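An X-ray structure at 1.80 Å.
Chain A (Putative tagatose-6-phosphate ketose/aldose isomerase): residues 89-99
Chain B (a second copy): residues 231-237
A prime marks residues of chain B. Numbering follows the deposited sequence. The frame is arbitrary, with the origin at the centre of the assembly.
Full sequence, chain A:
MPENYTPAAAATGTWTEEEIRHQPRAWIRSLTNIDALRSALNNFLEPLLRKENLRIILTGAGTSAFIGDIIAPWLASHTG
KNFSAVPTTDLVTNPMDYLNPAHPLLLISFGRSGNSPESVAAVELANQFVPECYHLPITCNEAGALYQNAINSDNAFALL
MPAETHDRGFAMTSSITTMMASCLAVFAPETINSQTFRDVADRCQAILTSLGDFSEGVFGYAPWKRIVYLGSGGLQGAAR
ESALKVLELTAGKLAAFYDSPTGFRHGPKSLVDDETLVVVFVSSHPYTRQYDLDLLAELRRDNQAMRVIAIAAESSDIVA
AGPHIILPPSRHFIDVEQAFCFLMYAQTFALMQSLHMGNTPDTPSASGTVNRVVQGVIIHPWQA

Chain A (89-99) TDLVTNPMDYL
Chain B, residues 231-237: GSGGLQG

Thr89 to Thr93 of chain A form the last turn of a helix that begins earlier in the chain, with phi/psi between -60/-40 and -86/-32. Asn94 is the first residue to leave helical values (-135/53), although its N still bonds to Asp90 O at 2.9 Å. Pro95 to Tyr98 make a second, weakly bonded helical turn, in which Tyr98 N reaches Pro95 O at 3.2 Å and Leu99 N reaches the same Pro95 O at 3.0 Å; Leu99 then extends (-102/118).

In chain B, Gly231′ (-159/145) and Ser232′ (-84/149) are extended. A type II' turn runs from Ser232′ to Leu235′, closed by Leu235′ N to Ser232′ O at 3.0 Å, with Gly233′ at 56/-130 and Gly234′ at -65/-24. Helical values continue through Gly237′, and Gln236′ N bonds to Gly233′ O at 3.0 Å. The turn sits against the helix end: the CA atoms of Asp90 and Gly233′ are 5.7 Å apart, those of Thr93 and Ser232′ 6.8 Å.

Gly233′ is the most covered residue of the contact. Its positive phi of 56° by itself favours glycine. The CA-to-CB bond of Tyr98 (chi1 -57°, chi2 -74°) points toward the turn, and its OH lies 3.8 Å from Gly233′ CA. The CA-to-CB bond of Thr93 (p) also points toward chain B, with OG1 4.0 Å from Ser232′ CB. Asn94 (m) fills the space beside them, but the orientation of its amide is uncertain. Ser232′ (m) has its OG bonded elsewhere in the structure.

No clear direct hydrogen bond spans the two stretches; water carries much of the polar contact. Asp90 (m, chi2 -23°) has a CA-to-CB bond pointing sideways, yet its carboxylate comes nearer. Water 1 donates to Asp90 OD1 at 2.8 Å, accepts from Gly233′ N at 3.1 Å and bonds to Thr93 OG1 at 2.7 Å, bridging a 4.3 Å gap between Asp90 OD1 and Gly233′ N. Gln236′ (t, t, chi3 -7°) presents OE1 to the same carboxylate. Two acceptors cannot bond directly, so water 3 supplies protons to both, lying 2.5 Å from Asp90 OD2 and 3.0 Å from Gln236′ OE1. On the Asp97 side of Gly233′, water 4 donates to Asp97 OD2 at 2.7 Å, lies 3.3 Å from Tyr98 OH and accepts a weak bond from Gly234′ N at 3.1 Å. Water 5 accepts from Gly234′ N at 2.9 Å.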

# COMPACT_ATOMS: atom_id res chain seq x y z
N THR A 89 -8.15 -7.53 -6.49
CA THR A 89 -8.27 -6.52 -7.53
C THR A 89 -6.98 -6.45 -8.37
O THR A 89 -7.06 -6.25 -9.59
CB THR A 89 -8.66 -5.15 -6.89
OG1 THR A 89 -7.87 -4.91 -5.72
CG2 THR A 89 -10.15 -5.16 -6.48
N ASP A 90 -5.81 -6.68 -7.78
CA ASP A 90 -4.55 -6.77 -8.55
C ASP A 90 -4.36 -8.10 -9.29
O ASP A 90 -3.82 -8.11 -10.41
CB ASP A 90 -3.32 -6.54 -7.67
CG ASP A 90 -3.23 -5.12 -7.14
OD1 ASP A 90 -3.82 -4.20 -7.76
OD2 ASP A 90 -2.56 -4.91 -6.10
N LEU A 91 -4.79 -9.20 -8.68
CA LEU A 91 -4.75 -10.51 -9.34
C LEU A 91 -5.59 -10.50 -10.59
O LEU A 91 -5.15 -11.03 -11.63
CB LEU A 91 -5.20 -11.63 -8.40
CG LEU A 91 -4.25 -11.99 -7.25
CD1 LEU A 91 -4.79 -13.21 -6.42
CD2 LEU A 91 -2.82 -12.19 -7.76
N VAL A 92 -6.75 -9.87 -10.55
CA VAL A 92 -7.69 -9.91 -11.66
C VAL A 92 -7.21 -9.02 -12.83
O VAL A 92 -7.35 -9.41 -13.99
CB VAL A 92 -9.13 -9.53 -11.23
CG1 VAL A 92 -10.02 -9.36 -12.45
CG2 VAL A 92 -9.73 -10.57 -10.30
N THR A 93 -6.61 -7.87 -12.54
CA THR A 93 -6.17 -6.94 -13.60
C THR A 93 -4.78 -7.24 -14.14
O THR A 93 -4.53 -7.04 -15.30
CB THR A 93 -6.19 -5.46 -13.16
OG1 THR A 93 -5.27 -5.26 -12.09
CG2 THR A 93 -7.63 -4.99 -12.77
N ASN A 94 -3.89 -7.77 -13.30
CA ASN A 94 -2.49 -8.01 -13.65
C ASN A 94 -2.00 -9.40 -13.17
O ASN A 94 -0.96 -9.50 -12.53
CB ASN A 94 -1.60 -6.91 -13.01
CG ASN A 94 -1.80 -5.54 -13.62
OD1 ASN A 94 -0.96 -5.04 -14.41
ND2 ASN A 94 -2.89 -4.90 -13.28
N PRO A 95 -2.72 -10.48 -13.53
CA PRO A 95 -2.37 -11.81 -13.01
C PRO A 95 -0.93 -12.22 -13.29
O PRO A 95 -0.29 -12.85 -12.45
CB PRO A 95 -3.30 -12.77 -13.76
CG PRO A 95 -3.80 -12.01 -14.93
CD PRO A 95 -3.83 -10.56 -14.49
N MSE A 96 -0.42 -11.84 -14.47
CA MSE A 96 0.94 -12.20 -14.87
C MSE A 96 2.02 -11.60 -13.97
O MSE A 96 3.13 -12.12 -13.91
CB MSE A 96 1.18 -11.79 -16.34
CG MSE A 96 1.09 -10.27 -16.64
SE MSE A 96 -0.73 -9.38 -16.67
CE MSE A 96 -0.12 -7.46 -16.72
N ASP A 97 1.72 -10.50 -13.30
CA ASP A 97 2.68 -9.86 -12.42
C ASP A 97 2.80 -10.50 -11.04
O ASP A 97 3.77 -10.22 -10.31
CB ASP A 97 2.32 -8.39 -12.27
CG ASP A 97 2.49 -7.60 -13.59
OD1 ASP A 97 3.17 -8.06 -14.53
OD2 ASP A 97 1.96 -6.49 -13.67
N TYR A 98 1.82 -11.34 -10.66
CA TYR A 98 1.73 -11.86 -9.29
C TYR A 98 1.71 -13.39 -9.16
O TYR A 98 2.11 -13.92 -8.13
CB TYR A 98 0.50 -11.27 -8.60
CG TYR A 98 0.52 -9.77 -8.58
CD1 TYR A 98 1.37 -9.07 -7.71
CD2 TYR A 98 -0.28 -9.05 -9.43
CE1 TYR A 98 1.38 -7.69 -7.72
CE2 TYR A 98 -0.25 -7.70 -9.47
CZ TYR A 98 0.57 -7.00 -8.61
OH TYR A 98 0.55 -5.61 -8.71
N LEU A 99 1.26 -14.09 -10.19
CA LEU A 99 1.05 -15.54 -10.14
C LEU A 99 2.20 -16.20 -10.85
O LEU A 99 2.44 -15.95 -12.04
CB LEU A 99 -0.29 -15.90 -10.81
CG LEU A 99 -1.50 -15.32 -10.09
CD1 LEU A 99 -2.77 -15.51 -10.95
CD2 LEU A 99 -1.65 -15.98 -8.69
N GLY B 231 -4.43 3.86 -11.03
CA GLY B 231 -3.70 3.06 -12.00
C GLY B 231 -3.67 1.60 -11.56
O GLY B 231 -3.62 1.34 -10.36
N SER B 232 -3.71 0.68 -12.53
CA SER B 232 -3.72 -0.75 -12.27
C SER B 232 -2.31 -1.30 -12.06
O SER B 232 -1.33 -0.81 -12.67
CB SER B 232 -4.41 -1.54 -13.39
OG SER B 232 -5.80 -1.31 -13.47
N GLY B 233 -2.22 -2.33 -11.23
CA GLY B 233 -0.96 -3.01 -10.98
C GLY B 233 0.10 -2.03 -10.50
O GLY B 233 -0.18 -1.20 -9.64
N GLY B 234 1.27 -2.05 -11.12
CA GLY B 234 2.37 -1.17 -10.75
C GLY B 234 2.10 0.31 -10.98
O GLY B 234 2.72 1.17 -10.35
N LEU B 235 1.18 0.60 -11.90
CA LEU B 235 0.76 1.97 -12.13
C LEU B 235 0.09 2.59 -10.91
O LEU B 235 0.03 3.82 -10.80
CB LEU B 235 -0.12 2.10 -13.39
CG LEU B 235 0.50 1.79 -14.76
CD1 LEU B 235 -0.50 2.00 -15.92
CD2 LEU B 235 1.77 2.61 -15.00
N GLN B 236 -0.40 1.75 -9.98
CA GLN B 236 -0.88 2.28 -8.72
C GLN B 236 0.27 2.98 -7.97
O GLN B 236 0.06 3.99 -7.32
CB GLN B 236 -1.54 1.19 -7.83
CG GLN B 236 -2.23 1.82 -6.65
CD GLN B 236 -2.82 0.89 -5.66
OE1 GLN B 236 -2.88 -0.35 -5.83
NE2 GLN B 236 -3.30 1.50 -4.56
N GLY B 237 1.49 2.45 -8.07
CA GLY B 237 2.67 3.12 -7.55
C GLY B 237 2.94 4.47 -8.16
O GLY B 237 3.29 5.43 -7.46
O HOH W 1 -4.96 -3.38 -10.23
O HOH W 2 -2.14 -1.98 -7.80
O HOH W 3 -2.54 -2.99 -4.46
O HOH W 4 2.21 -5.02 -11.47
O HOH W 5 1.99 -3.13 -13.72